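Local coordinates for methyltransferase (Streptococcus mutans, PDB 2B78), which probably acts as an S-adenosylmethionine-dependent methyltransferase, possibly on RNA, although its target is not established, at residues A[274-279]-A[318-323]; A[224-229]-A[290-295]. One frame throughout, in Å; residues are numbered along the deposited sequence.

Contact 1 (A[274-279]-A[318-323]); sequences DYFKYA and LEILSE
The amide of A279, a residue whose methyl group rests on I320, is fixed by the bond from its N to Y275 O, 2.8 Å long. The bond is part of the regular helix that presents A279 CB toward I320, and the contact built on it illustrates how helices are seated in the Rossmann-like fold of class I methyltransferases. Helix 272-281 belongs to the crossover joining the parallel strands 265-269 and 286-291; the opposing segment, 318-323, carries the chain from helix 306-319 through I320 into the short strand 321-322.

I320 does nearly all the work from segment 318-323. Both of its branches touch the helix: I320 CG2 lies 3.7 Å from A279 CB, while I320 CD1 meets F276 as well as A279. I320 CD1 lies 3.8 Å from F276 CD1. The I320 methyl approaches the ring at its edge, in the ring plane, and the two side chains cross at about a right angle. CG1 of I320 sits between the backbone N and the carbonyl carbon (chi1 58°), and the extended chain beyond it carries CD1 to the helix.

F276 is placed by a chi1 of -84°, which sets CG beside its own backbone N, and its ring also meets L219 of the sheet and L313 and Q316 of helix 306-319. I320 in turn packs on L217 and I289, and backbone bonds to Y286 tie this segment to strand 286-291. Everything that touches here is buried, with no hydrogen bond between the segments; cohesion comes from apolar packing. The CD1 methyl of I320 serves both helix residues at once, for it is also 3.8 Å from A279 CB.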
loop_
_atom_site.group_PDB
_atom_site.type_symbol
_atom_site.label_atom_id
_atom_site.label_comp_id
_atom_site.label_asym_id
_atom_site.label_seq_id
_atom_site.Cartn_x
_atom_site.Cartn_y
_atom_site.Cartn_z
ATOM N N ASP A 274 12.874 17.516 13.061
ATOM C CA ASP A 274 12.901 18.311 14.285
ATOM C C ASP A 274 12.934 17.351 15.471
ATOM O O ASP A 274 13.515 17.666 16.522
ATOM C CB ASP A 274 11.677 19.231 14.396
ATOM C CG ASP A 274 11.768 20.450 13.486
ATOM O OD1 ASP A 274 12.892 20.849 13.106
ATOM O OD2 ASP A 274 10.712 21.024 13.156
ATOM N N TYR A 275 12.315 16.181 15.317
ATOM C CA TYR A 275 12.333 15.224 16.414
ATOM C C TYR A 275 13.720 14.605 16.571
ATOM O O TYR A 275 14.138 14.296 17.686
ATOM C CB TYR A 275 11.304 14.104 16.220
ATOM C CG TYR A 275 11.156 13.285 17.481
ATOM C CD1 TYR A 275 10.418 13.772 18.562
ATOM C CD2 TYR A 275 11.834 12.076 17.640
ATOM C CE1 TYR A 275 10.366 13.081 19.778
ATOM C CE2 TYR A 275 11.785 11.371 18.853
ATOM C CZ TYR A 275 11.051 11.884 19.917
ATOM O OH TYR A 275 11.005 11.214 21.121
ATOM N N PHE A 276 14.433 14.415 15.460
ATOM C CA PHE A 276 15.771 13.844 15.535
ATOM C C PHE A 276 16.633 14.770 16.377
ATOM O O PHE A 276 17.363 14.322 17.264
ATOM C CB PHE A 276 16.386 13.686 14.137
ATOM C CG PHE A 276 15.972 12.421 13.421
ATOM C CD1 PHE A 276 16.005 11.193 14.075
ATOM C CD2 PHE A 276 15.604 12.457 12.076
ATOM C CE1 PHE A 276 15.676 10.015 13.401
ATOM C CE2 PHE A 276 15.277 11.288 11.392
ATOM C CZ PHE A 276 15.313 10.063 12.055
ATOM N N LYS A 277 16.529 16.068 16.109
ATOM C CA LYS A 277 17.289 17.073 16.847
ATOM C C LYS A 277 16.897 17.144 18.328
ATOM O O LYS A 277 17.741 17.362 19.203
ATOM C CB LYS A 277 17.090 18.449 16.201
ATOM C CG LYS A 277 17.837 19.565 16.921
ATOM C CD LYS A 277 17.718 20.888 16.179
ATOM C CE LYS A 277 18.576 21.957 16.832
ATOM N NZ LYS A 277 18.500 23.251 16.105
ATOM N N TYR A 278 15.608 16.988 18.599
ATOM C CA TYR A 278 15.078 17.018 19.962
ATOM C C TYR A 278 15.627 15.826 20.734
ATOM O O TYR A 278 16.004 15.926 21.908
ATOM C CB TYR A 278 13.550 16.927 19.922
ATOM C CG TYR A 278 12.868 17.216 21.244
ATOM C CD1 TYR A 278 12.796 18.517 21.739
ATOM C CD2 TYR A 278 12.291 16.193 21.994
ATOM C CE1 TYR A 278 12.161 18.796 22.952
ATOM C CE2 TYR A 278 11.656 16.459 23.213
ATOM C CZ TYR A 278 11.594 17.763 23.682
ATOM O OH TYR A 278 10.967 18.044 24.882
ATOM N N ALA A 279 15.664 14.687 20.058
ATOM C CA ALA A 279 16.143 13.446 20.651
ATOM C C ALA A 279 17.627 13.537 20.998
ATOM O O ALA A 279 18.063 13.069 22.055
ATOM C CB ALA A 279 15.898 12.301 19.684
ATOM N N LEU A 318 20.160 6.219 13.398
ATOM C CA LEU A 318 21.259 5.484 14.006
ATOM C C LEU A 318 21.865 6.241 15.177
ATOM O O LEU A 318 22.375 5.629 16.112
ATOM C CB LEU A 318 22.344 5.200 12.968
ATOM C CG LEU A 318 21.978 4.105 11.970
ATOM C CD1 LEU A 318 22.996 4.046 10.849
ATOM C CD2 LEU A 318 21.908 2.781 12.702
ATOM N N GLU A 319 21.788 7.570 15.130
ATOM C CA GLU A 319 22.342 8.411 16.189
ATOM C C GLU A 319 21.575 8.300 17.503
ATOM O O GLU A 319 22.117 8.599 18.568
ATOM C CB GLU A 319 22.369 9.879 15.751
ATOM C CG GLU A 319 23.242 10.175 14.536
ATOM C CD GLU A 319 23.274 11.655 14.219
ATOM O OE1 GLU A 319 23.747 12.433 15.079
ATOM O OE2 GLU A 319 22.822 12.045 13.126
ATOM N N ILE A 320 20.310 7.893 17.430
ATOM C CA ILE A 320 19.502 7.738 18.635
ATOM C C ILE A 320 19.029 6.293 18.829
ATOM O O ILE A 320 18.042 6.042 19.516
ATOM C CB ILE A 320 18.276 8.691 18.630
ATOM C CG1 ILE A 320 17.407 8.442 17.393
ATOM C CG2 ILE A 320 18.749 10.146 18.662
ATOM C CD1 ILE A 320 16.109 9.263 17.368
ATOM N N LEU A 321 19.753 5.339 18.244
ATOM C CA LEU A 321 19.409 3.920 18.368
ATOM C C LEU A 321 20.294 3.236 19.407
ATOM O O LEU A 321 21.518 3.382 19.384
ATOM C CB LEU A 321 19.591 3.215 17.021
ATOM C CG LEU A 321 19.099 1.774 16.926
ATOM C CD1 LEU A 321 17.576 1.778 16.849
ATOM C CD2 LEU A 321 19.690 1.116 15.678
ATOM N N SER A 322 19.679 2.474 20.306
ATOM C CA SER A 322 20.419 1.774 21.356
ATOM C C SER A 322 21.428 0.783 20.799
ATOM O O SER A 322 21.379 0.412 19.623
ATOM C CB SER A 322 19.456 1.010 22.264
ATOM O OG SER A 322 18.460 1.862 22.794
ATOM N N GLU A 323 22.344 0.351 21.656
ATOM C CA GLU A 323 23.337 -0.638 21.263
ATOM C C GLU A 323 22.541 -1.908 20.950
ATOM O O GLU A 323 21.554 -2.199 21.621
ATOM C CB GLU A 323 24.310 -0.875 22.423
ATOM C CG GLU A 323 25.426 -1.852 22.127
ATOM C CD GLU A 323 26.440 -1.938 23.263
ATOM O OE1 GLU A 323 27.259 -2.882 23.254
ATOM O OE2 GLU A 323 26.421 -1.064 24.158
#

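Contact 2 (A[224-229]-A[290-295])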
loop_
_atom_site.group_PDB
_atom_site.type_symbol
_atom_site.label_atom_id
_atom_site.label_comp_id
_atom_site.label_asym_id
_atom_site.label_seq_id
_atom_site.Cartn_x
_atom_site.Cartn_y
_atom_site.Cartn_z
ATOM N N ALA A 224 -0.303 5.575 14.114
ATOM C CA ALA A 224 0.438 4.733 15.050
ATOM C C ALA A 224 0.021 3.266 15.063
ATOM O O ALA A 224 0.084 2.615 16.109
ATOM C CB ALA A 224 0.323 5.313 16.453
ATOM N N ALA A 225 -0.404 2.736 13.916
ATOM C CA ALA A 225 -0.799 1.330 13.877
ATOM C C ALA A 225 0.370 0.403 14.259
ATOM O O ALA A 225 0.148 -0.656 14.854
ATOM C CB ALA A 225 -1.336 0.967 12.494
ATOM N N PHE A 226 1.607 0.774 13.917
ATOM C CA PHE A 226 2.771 -0.061 14.279
ATOM C C PHE A 226 2.996 -0.018 15.787
ATOM O O PHE A 226 3.432 -0.999 16.396
ATOM C CB PHE A 226 4.063 0.428 13.607
ATOM C CG PHE A 226 4.197 0.067 12.157
ATOM C CD1 PHE A 226 4.038 -1.245 11.721
ATOM C CD2 PHE A 226 4.540 1.048 11.225
ATOM C CE1 PHE A 226 4.224 -1.575 10.377
ATOM C CE2 PHE A 226 4.730 0.731 9.886
ATOM C CZ PHE A 226 4.572 -0.585 9.457
ATOM N N SER A 227 2.713 1.135 16.387
ATOM C CA SER A 227 2.899 1.309 17.816
ATOM C C SER A 227 1.927 0.457 18.622
ATOM O O SER A 227 2.317 -0.179 19.611
ATOM C CB SER A 227 2.735 2.784 18.179
ATOM O OG SER A 227 3.703 3.555 17.495
ATOM N N VAL A 228 0.665 0.431 18.200
ATOM C CA VAL A 228 -0.333 -0.373 18.892
ATOM C C VAL A 228 0.013 -1.861 18.747
ATOM O O VAL A 228 -0.136 -2.633 19.694
ATOM C CB VAL A 228 -1.774 -0.077 18.350
ATOM C CG1 VAL A 228 -1.937 -0.605 16.936
ATOM C CG2 VAL A 228 -2.816 -0.684 19.274
ATOM N N ALA A 229 0.501 -2.252 17.572
ATOM C CA ALA A 229 0.892 -3.642 17.315
ATOM C C ALA A 229 2.020 -4.032 18.273
ATOM O O ALA A 229 1.977 -5.077 18.940
ATOM C CB ALA A 229 1.362 -3.793 15.857
ATOM N N ILE A 290 11.246 2.516 13.871
ATOM C CA ILE A 290 10.503 2.178 12.671
ATOM C C ILE A 290 10.437 3.443 11.844
ATOM O O ILE A 290 10.104 4.506 12.361
ATOM C CB ILE A 290 9.082 1.706 13.018
ATOM C CG1 ILE A 290 9.167 0.454 13.902
ATOM C CG2 ILE A 290 8.294 1.451 11.736
ATOM C CD1 ILE A 290 7.832 -0.045 14.432
ATOM N N ILE A 291 10.778 3.329 10.568
ATOM C CA ILE A 291 10.777 4.470 9.663
ATOM C C ILE A 291 9.863 4.119 8.491
ATOM O O ILE A 291 10.106 3.143 7.774
ATOM C CB ILE A 291 12.216 4.743 9.172
ATOM C CG1 ILE A 291 13.156 4.803 10.382
ATOM C CG2 ILE A 291 12.267 6.039 8.370
ATOM C CD1 ILE A 291 14.625 4.941 10.034
ATOM N N ASP A 292 8.813 4.912 8.292
ATOM C CA ASP A 292 7.865 4.633 7.223
ATOM C C ASP A 292 7.235 5.908 6.661
ATOM O O ASP A 292 6.048 6.168 6.862
ATOM C CB ASP A 292 6.783 3.690 7.766
ATOM C CG ASP A 292 5.805 3.233 6.703
ATOM O OD1 ASP A 292 6.248 2.900 5.586
ATOM O OD2 ASP A 292 4.590 3.194 7.000
ATOM N N PRO A 293 8.028 6.721 5.945
ATOM C CA PRO A 293 7.541 7.975 5.356
ATOM C C PRO A 293 6.429 7.734 4.337
ATOM O O PRO A 293 6.484 6.786 3.558
ATOM C CB PRO A 293 8.802 8.572 4.727
ATOM C CG PRO A 293 9.610 7.364 4.388
ATOM C CD PRO A 293 9.444 6.502 5.610
ATOM N N PRO A 294 5.396 8.589 4.343
ATOM C CA PRO A 294 4.240 8.504 3.438
ATOM C C PRO A 294 4.625 8.525 1.961
ATOM O O PRO A 294 5.500 9.288 1.547
ATOM C CB PRO A 294 3.414 9.733 3.813
ATOM C CG PRO A 294 3.824 10.030 5.209
ATOM C CD PRO A 294 5.309 9.796 5.179
ATOM N N SER A 295 3.965 7.689 1.166
ATOM C CA SER A 295 4.228 7.637 -0.260
ATOM C C SER A 295 3.191 8.516 -0.953
ATOM O O SER A 295 3.206 8.661 -2.182
ATOM C CB SER A 295 4.114 6.198 -0.778
ATOM O OG SER A 295 4.938 5.295 -0.042
#
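F226 meets I290 and D292 in two quite different ways, one apolar and one at a carboxylate. Toward I290 the approach is oblique, neither over the face nor at the edge of the ring: the CG2 methyl of I290 lies 3.8 Å from F226 CD2. The other branch of the isoleucine continues the packing at the root of the phenylalanine, where I290 CD1 comes within 3.9 Å of F226 CB. With CG1 beside the backbone N (chi1 -61°) and CG2 beside the carbonyl carbon, I290 lays one branch against the ring and the other against its stem.

D292 comes from another direction. Its OD2 reaches the ring edge, near the ring plane, 3.8 Å from F226 CE2, and the side chains cross at about a right angle with ring and carboxylate planes 71° apart. This is a van der Waals approach; the hydrogen bonds of the carboxylate go to S330 OG, at OD1, and Q199 NE2, at OD2. Those two bonds, one to each oxygen, probably hold the carboxylate in its rotation. The remaining surroundings of the F226 ring include Q199 and, from helix 200-210, V202, R203 and L206.

F226 lies in the first turn of helix 225-232, which starts just after A224 at the N-cap position, and the next residue along, S227, has its OG bonded to N218 ND2 and S240 OG, linking the helix to two neighbouring strands. The helix thus covers the sheet where strand 286-291 ends and the chain runs into the sequence D-P-P-S. That position, at the carboxyl end of the fourth strand in the parallel 3-2-1-4-5 order, corresponds to motif IV of class I methyltransferases, which commonly borders the active-site pocket.

Contacts 1 and 2 pack on opposite faces of one sheet, with strand 286-291 between them: I290 points toward helix 225-232, whereas I289 and I291 meet the side occupied by I320 and helix 306-319. Their centres are about 17 Å apart and their nearest atoms about 6 Å, without touching, and their segments alternate along the chain. Contact 1 lies closer to residues of the S-adenosyl-L-homocysteine site, empty in this chain, than contact 2 does. The F276 side chain lies about 4 Å from that of V272, also near in sequence, and about 7 Å from that of D271; the D292 side chain stands about 9 Å from those of D242 and V272.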